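Local coordinates for protein GIL01 gp7 (Bacillus phage pGIL01, PDB 6N7O) that probably binds the host LexA repressor and inhibits it, at residues L7-F10 with I11-L14. Numbering follows the deposited sequence.
Sequences LLDF and IIEL
Phe10 meets Leu14 and Glu13 within a single helix, 2-16, in a local contact between side chains up to one turn apart, on the flank that faces helix 24-34 and the second subunit. A CH-pi contact is the first evidence: Leu14 CD1 lies over one ring face, 4.0 Å from the centroid of the Phe10 ring and 15° off its normal. Glu13 OE2 instead arrives at the edge, in the ring plane, 3.5 Å from Phe10 CD1, with carboxylate and ring planes 69° apart. Phe10 and Glu13 each set CG anti to the backbone N (chi1 -179°), and the extended Glu13 chain brings OE2 to the ring's edge. Tyr26 and Arg30 of helix 24-34 hold that carboxylate, by a hydrogen bond and a salt bridge, which ties the two helices of this helix-strand-helix chain together. The backbone is regular alpha-helix, with four successive i+4 to i bonds, from Ile11 N to Leu7 O (2.9 Å) through Leu14 N to Phe10 O (3.0 Å). Farther round, Ile11 CD1 packs 4.1 Å from Leu8 CD2 and 4.3 Å from Leu7 CG. Leu31 of the second subunit packs on both Phe10 and Ile11, and Val27 of the same neighbouring subunit packs on Leu14, placing this apolar flank at the dimer interface.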
loop_
_atom_site.group_PDB
_atom_site.type_symbol
_atom_site.label_atom_id
_atom_site.label_comp_id
_atom_site.label_asym_id
_atom_site.label_seq_id
_atom_site.Cartn_x
_atom_site.Cartn_y
_atom_site.Cartn_z
ATOM N N LEU A 7 -6.741 4.182 2.629
ATOM C CA LEU A 7 -5.782 4.016 1.544
ATOM C C LEU A 7 -5.266 5.366 1.073
ATOM O O LEU A 7 -4.058 5.560 0.918
ATOM C CB LEU A 7 -6.421 3.237 0.392
ATOM C CG LEU A 7 -5.530 3.032 -0.839
ATOM C CD1 LEU A 7 -4.248 2.265 -0.463
ATOM C CD2 LEU A 7 -6.293 2.287 -1.940
ATOM N N LEU A 8 -6.171 6.323 0.844
ATOM C CA LEU A 8 -5.736 7.651 0.426
ATOM C C LEU A 8 -4.822 8.295 1.467
ATOM O O LEU A 8 -3.835 8.948 1.110
ATOM C CB LEU A 8 -6.952 8.527 0.139
ATOM C CG LEU A 8 -7.573 8.243 -1.237
ATOM C CD1 LEU A 8 -8.893 8.965 -1.445
ATOM C CD2 LEU A 8 -6.593 8.593 -2.365
ATOM N N ASP A 9 -5.114 8.107 2.758
ATOM C CA ASP A 9 -4.227 8.674 3.774
ATOM C C ASP A 9 -2.847 8.022 3.754
ATOM O O ASP A 9 -1.842 8.699 4.019
ATOM C CB ASP A 9 -4.860 8.575 5.167
ATOM C CG ASP A 9 -5.917 9.655 5.406
ATOM O OD1 ASP A 9 -5.976 10.624 4.620
ATOM O OD2 ASP A 9 -6.692 9.547 6.378
ATOM N N PHE A 10 -2.759 6.722 3.427
ATOM C CA PHE A 10 -1.445 6.104 3.280
ATOM C C PHE A 10 -0.724 6.671 2.069
ATOM O O PHE A 10 0.476 6.959 2.138
ATOM C CB PHE A 10 -1.578 4.579 3.174
ATOM C CG PHE A 10 -0.261 3.854 3.045
ATOM C CD1 PHE A 10 0.845 4.236 3.796
ATOM C CD2 PHE A 10 -0.136 2.766 2.191
ATOM C CE1 PHE A 10 2.047 3.545 3.692
ATOM C CE2 PHE A 10 1.060 2.069 2.087
ATOM C CZ PHE A 10 2.161 2.461 2.825
ATOM N N ILE A 11 -1.442 6.875 0.961
ATOM C CA ILE A 11 -0.832 7.510 -0.205
ATOM C C ILE A 11 -0.287 8.888 0.158
ATOM O O ILE A 11 0.807 9.278 -0.281
ATOM C CB ILE A 11 -1.847 7.585 -1.360
ATOM C CG1 ILE A 11 -2.146 6.183 -1.884
ATOM C CG2 ILE A 11 -1.328 8.458 -2.489
ATOM C CD1 ILE A 11 -3.371 6.123 -2.801
ATOM N N ILE A 12 -1.037 9.653 0.952
ATOM C CA ILE A 12 -0.561 10.970 1.378
ATOM C C ILE A 12 0.686 10.823 2.245
ATOM O O ILE A 12 1.657 11.579 2.091
ATOM C CB ILE A 12 -1.677 11.732 2.116
ATOM C CG1 ILE A 12 -2.830 12.029 1.161
ATOM C CG2 ILE A 12 -1.146 13.052 2.712
ATOM C CD1 ILE A 12 -4.068 12.473 1.859
ATOM N N GLU A 13 0.675 9.856 3.172
ATOM C CA GLU A 13 1.849 9.617 4.008
ATOM C C GLU A 13 3.094 9.350 3.169
ATOM O O GLU A 13 4.180 9.837 3.495
ATOM C CB GLU A 13 1.591 8.452 4.974
ATOM C CG GLU A 13 2.766 8.179 5.896
ATOM C CD GLU A 13 2.616 6.886 6.706
ATOM O OE1 GLU A 13 3.575 6.534 7.406
ATOM O OE2 GLU A 13 1.545 6.232 6.644
ATOM N N LEU A 14 2.970 8.549 2.100
ATOM C CA LEU A 14 4.104 8.336 1.210
ATOM C C LEU A 14 4.465 9.616 0.466
ATOM O O LEU A 14 5.635 10.017 0.418
ATOM C CB LEU A 14 3.784 7.207 0.222
ATOM C CG LEU A 14 3.509 5.842 0.848
ATOM C CD1 LEU A 14 2.875 4.875 -0.155
ATOM C CD2 LEU A 14 4.789 5.243 1.418
#